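Local coordinates for protein alpha-galactosidase 1 (Saccharomyces cerevisiae, PDB 3LRK) that hydrolyses terminal, non-reducing alpha-D-galactose residues from alpha-D-galactosides such as galactose oligosaccharides, galactomannans and galactolipids, at residues D334-M345 against A358-M369. The protein carries 1 engineered substitution. Sequence-based numbering, arbitrary orientation.
Sequences DTDEYGQGEIQM and ALLNGGSVSRPM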
loop_
_atom_site.group_PDB
_atom_site.type_symbol
_atom_site.label_atom_id
_atom_site.label_comp_id
_atom_site.label_asym_id
_atom_site.label_seq_id
_atom_site.Cartn_x
_atom_site.Cartn_y
_atom_site.Cartn_z
ATOM N N ASP A 334 9.794 30.366 -2.347
ATOM C CA ASP A 334 9.543 31.153 -1.139
ATOM C C ASP A 334 8.945 30.267 -0.052
ATOM O O ASP A 334 7.724 30.135 0.063
ATOM C CB ASP A 334 8.614 32.330 -1.462
ATOM C CG ASP A 334 9.163 33.205 -2.577
ATOM O OD1 ASP A 334 10.223 33.845 -2.359
ATOM O OD2 ASP A 334 8.544 33.233 -3.666
ATOM N N THR A 335 9.825 29.655 0.737
ATOM C CA THR A 335 9.411 28.705 1.763
ATOM C C THR A 335 9.573 29.288 3.166
ATOM O O THR A 335 10.390 30.188 3.397
ATOM C CB THR A 335 10.179 27.368 1.652
ATOM O OG1 THR A 335 11.592 27.613 1.693
ATOM C CG2 THR A 335 9.815 26.635 0.355
ATOM N N ASP A 336 8.777 28.776 4.096
ATOM C CA ASP A 336 8.766 29.278 5.462
ATOM C C ASP A 336 9.836 28.572 6.305
ATOM O O ASP A 336 10.640 27.800 5.772
ATOM C CB ASP A 336 7.364 29.141 6.072
ATOM C CG ASP A 336 6.875 27.690 6.136
ATOM O OD1 ASP A 336 7.698 26.739 6.084
ATOM O OD2 ASP A 336 5.647 27.513 6.266
ATOM N N GLU A 337 9.836 28.847 7.610
ATOM C CA GLU A 337 10.787 28.244 8.551
ATOM C C GLU A 337 10.801 26.702 8.529
ATOM O O GLU A 337 11.777 26.075 8.964
ATOM C CB GLU A 337 10.539 28.767 9.972
ATOM C CG GLU A 337 9.111 28.543 10.480
ATOM C CD GLU A 337 8.873 29.033 11.896
ATOM O OE1 GLU A 337 7.795 29.632 12.132
ATOM O OE2 GLU A 337 9.741 28.812 12.772
ATOM N N TYR A 338 9.728 26.102 8.009
ATOM C CA TYR A 338 9.602 24.638 7.959
ATOM C C TYR A 338 9.833 24.060 6.569
ATOM O O TYR A 338 9.557 22.884 6.325
ATOM C CB TYR A 338 8.233 24.200 8.498
ATOM C CG TYR A 338 7.922 24.773 9.862
ATOM C CD1 TYR A 338 6.894 25.692 10.033
ATOM C CD2 TYR A 338 8.676 24.406 10.978
ATOM C CE1 TYR A 338 6.608 26.226 11.289
ATOM C CE2 TYR A 338 8.404 24.932 12.235
ATOM C CZ TYR A 338 7.376 25.841 12.382
ATOM O OH TYR A 338 7.110 26.353 13.626
ATOM N N GLY A 339 10.331 24.895 5.660
ATOM C CA GLY A 339 10.608 24.475 4.291
ATOM C C GLY A 339 9.385 24.330 3.407
ATOM O O GLY A 339 9.471 23.772 2.311
ATOM N N GLN A 340 8.249 24.852 3.868
ATOM C CA GLN A 340 6.986 24.687 3.149
ATOM C C GLN A 340 6.641 25.909 2.313
ATOM O O GLN A 340 6.840 27.037 2.754
ATOM C CB GLN A 340 5.849 24.387 4.127
ATOM C CG GLN A 340 6.173 23.264 5.121
ATOM C CD GLN A 340 6.412 21.938 4.430
ATOM O OE1 GLN A 340 5.501 21.369 3.841
ATOM N NE2 GLN A 340 7.648 21.437 4.502
ATOM N N GLY A 341 6.118 25.677 1.112
ATOM C CA GLY A 341 5.675 26.769 0.254
ATOM C C GLY A 341 5.057 26.288 -1.034
ATOM O O GLY A 341 5.732 25.706 -1.890
ATOM N N GLU A 342 3.762 26.533 -1.173
ATOM C CA GLU A 342 3.042 26.162 -2.372
ATOM C C GLU A 342 1.934 27.176 -2.636
ATOM O O GLU A 342 1.469 27.858 -1.724
ATOM C CB GLU A 342 2.469 24.736 -2.266
ATOM C CG GLU A 342 1.491 24.516 -1.108
ATOM C CD GLU A 342 1.080 23.057 -0.952
ATOM O OE1 GLU A 342 0.457 22.511 -1.877
ATOM O OE2 GLU A 342 1.375 22.454 0.104
ATOM N N ILE A 343 1.527 27.265 -3.891
ATOM C CA ILE A 343 0.426 28.135 -4.294
ATOM C C ILE A 343 -0.639 27.298 -4.990
ATOM O O ILE A 343 -0.319 26.338 -5.699
ATOM C CB ILE A 343 0.911 29.302 -5.198
ATOM C CG1 ILE A 343 1.695 28.772 -6.413
ATOM C CG2 ILE A 343 1.756 30.283 -4.371
ATOM C CD1 ILE A 343 1.758 29.733 -7.608
ATOM N N GLN A 344 -1.904 27.644 -4.764
ATOM C CA GLN A 344 -3.014 26.868 -5.301
ATOM C C GLN A 344 -4.108 27.773 -5.849
ATOM O O GLN A 344 -4.320 28.887 -5.360
ATOM C CB GLN A 344 -3.609 25.934 -4.237
ATOM C CG GLN A 344 -2.575 25.115 -3.433
ATOM C CD GLN A 344 -3.215 24.098 -2.495
ATOM O OE1 GLN A 344 -4.428 24.093 -2.301
ATOM N NE2 GLN A 344 -2.393 23.236 -1.903
ATOM N N MET A 345 -4.788 27.278 -6.870
ATOM C CA MET A 345 -6.020 27.878 -7.345
ATOM C C MET A 345 -7.154 26.873 -7.196
ATOM O O MET A 345 -7.020 25.711 -7.601
ATOM C CB MET A 345 -5.898 28.269 -8.805
ATOM C CG MET A 345 -6.799 29.407 -9.195
ATOM S SD MET A 345 -7.561 29.187 -10.803
ATOM C CE MET A 345 -9.058 28.416 -10.227
ATOM N N ALA A 358 -10.682 30.755 -5.556
ATOM C CA ALA A 358 -9.698 30.999 -4.501
ATOM C C ALA A 358 -8.304 31.029 -5.099
ATOM O O ALA A 358 -7.895 30.094 -5.790
ATOM C CB ALA A 358 -9.787 29.931 -3.399
ATOM N N LEU A 359 -7.589 32.119 -4.863
ATOM C CA LEU A 359 -6.162 32.159 -5.154
ATOM C C LEU A 359 -5.404 32.087 -3.831
ATOM O O LEU A 359 -5.444 33.010 -3.014
ATOM C CB LEU A 359 -5.792 33.395 -5.980
ATOM C CG LEU A 359 -6.282 33.343 -7.435
ATOM C CD1 LEU A 359 -6.157 34.708 -8.120
ATOM C CD2 LEU A 359 -5.519 32.279 -8.222
ATOM N N LEU A 360 -4.740 30.958 -3.615
ATOM C CA LEU A 360 -4.185 30.645 -2.311
ATOM C C LEU A 360 -2.661 30.706 -2.344
ATOM O O LEU A 360 -2.010 29.973 -3.095
ATOM C CB LEU A 360 -4.693 29.273 -1.835
ATOM C CG LEU A 360 -4.258 28.692 -0.484
ATOM C CD1 LEU A 360 -4.755 29.555 0.687
ATOM C CD2 LEU A 360 -4.786 27.267 -0.365
ATOM N N ASN A 361 -2.107 31.602 -1.536
ATOM C CA ASN A 361 -0.666 31.802 -1.465
ATOM C C ASN A 361 -0.082 31.164 -0.207
ATOM O O ASN A 361 0.016 31.801 0.843
ATOM C CB ASN A 361 -0.325 33.303 -1.528
ATOM C CG ASN A 361 1.171 33.573 -1.497
ATOM O OD1 ASN A 361 1.990 32.673 -1.696
ATOM N ND2 ASN A 361 1.537 34.821 -1.232
ATOM N N GLY A 362 0.319 29.906 -0.322
ATOM C CA GLY A 362 0.952 29.206 0.793
ATOM C C GLY A 362 2.444 29.464 0.912
ATOM O O GLY A 362 3.111 28.853 1.744
ATOM N N GLY A 363 2.967 30.362 0.076
ATOM C CA GLY A 363 4.380 30.754 0.122
ATOM C C GLY A 363 4.673 31.748 1.237
ATOM O O GLY A 363 3.756 32.305 1.840
ATOM N N SER A 364 5.959 31.970 1.505
ATOM C CA SER A 364 6.402 32.766 2.662
ATOM C C SER A 364 6.396 34.290 2.435
ATOM O O SER A 364 6.539 35.075 3.381
ATOM C CB SER A 364 7.799 32.314 3.091
ATOM O OG SER A 364 8.739 32.554 2.049
ATOM N N VAL A 365 6.227 34.703 1.185
ATOM C CA VAL A 365 6.240 36.122 0.840
ATOM C C VAL A 365 4.980 36.472 0.063
ATOM O O VAL A 365 4.367 35.608 -0.570
ATOM C CB VAL A 365 7.503 36.513 0.000
ATOM C CG1 VAL A 365 7.635 38.019 -0.094
ATOM C CG2 VAL A 365 8.764 35.943 0.610
ATOM N N SER A 366 4.601 37.745 0.131
ATOM C CA SER A 366 3.534 38.298 -0.690
ATOM C C SER A 366 3.916 38.100 -2.148
ATOM O O SER A 366 5.067 38.319 -2.520
ATOM C CB SER A 366 3.368 39.788 -0.383
ATOM O OG SER A 366 2.283 40.341 -1.103
ATOM N N ARG A 367 2.968 37.666 -2.970
ATOM C CA ARG A 367 3.250 37.457 -4.385
ATOM C C ARG A 367 2.060 37.843 -5.262
ATOM O O ARG A 367 0.913 37.795 -4.812
ATOM C CB ARG A 367 3.684 36.010 -4.655
ATOM C CG ARG A 367 2.539 35.036 -4.910
ATOM C CD ARG A 367 2.987 33.590 -4.902
ATOM N NE ARG A 367 3.896 33.236 -5.992
ATOM C CZ ARG A 367 5.192 32.962 -5.831
ATOM N NH1 ARG A 367 5.750 33.015 -4.621
ATOM N NH2 ARG A 367 5.937 32.631 -6.883
ATOM N N PRO A 368 2.334 38.249 -6.514
ATOM C CA PRO A 368 1.237 38.410 -7.460
ATOM C C PRO A 368 0.708 37.038 -7.887
ATOM O O PRO A 368 1.486 36.101 -8.073
ATOM C CB PRO A 368 1.896 39.132 -8.639
ATOM C CG PRO A 368 3.325 38.695 -8.580
ATOM C CD PRO A 368 3.640 38.582 -7.115
ATOM N N MET A 369 -0.609 36.927 -8.008
ATOM C CA MET A 369 -1.257 35.693 -8.441
ATOM C C MET A 369 -2.270 36.020 -9.534
ATOM O O MET A 369 -2.912 37.074 -9.513
ATOM C CB MET A 369 -1.937 34.977 -7.263
ATOM C CG MET A 369 -0.971 34.430 -6.206
ATOM S SD MET A 369 -1.705 33.237 -5.055
ATOM C CE MET A 369 -1.833 31.788 -6.110
HETATM O O HOH W 1 5.263 29.099 3.343
HETATM O O HOH W 2 2.431 26.250 1.549
#
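Gln344 and Leu360 form a hydrogen-bonded antiparallel pair in the beta hairpin of strands 342-349 and 355-361, part of the C-terminal beta-sandwich domain. Gln344 N gives a bond of 2.9 Å to Leu360 O, and Leu360 N returns one of 2.7 Å to Gln344 O. Beyond this pair, toward Gly341 and Gly363, the regular ladder bonding ends although the chains stay close. Gly362 N reaches Glu342 O only weakly. Gly362 O accepts from two waters; one also donates to Gln340 O, the other is weakly bound by Glu342 N. A side chain on Gly362 would run into Glu342 O.

In the loops, Ser364 N bonds to Asp334 O at 2.9 Å. The one salt bridge between the two segments joins Asp334 OD2 to Arg367 NH1 at 3.0 Å. NH1 comes in on the anti side of OD2, somewhat out of the carboxylate plane, and the carboxylate and guanidinium planes are 55° apart.

Apolar contacts lie on the Ile343 face. Ile343 CG2 packs on Arg367 CD at 3.6 Å, and the two side chains cross at about a right angle. Met369 CE touches Ile343 CB at 3.8 Å. Replacing Arg367 with an alanine would probably leave the Asp334 carboxylate without its charged mate and take away the CD packing against Ile343 CG2. On the other face Gln344 and Leu360 lie side by side, against helix 239-246. The Gln344 amide is held by Glu342, Asn244 and Trp346.

Asn361 closes the bend after its strand. Its CG is anti to the backbone N (chi1 -178°), which brings OD1 to Gly363 N in an Asx turn. Its ND2 bonds to Val457 O and, at 3.0 Å, to Val365 O.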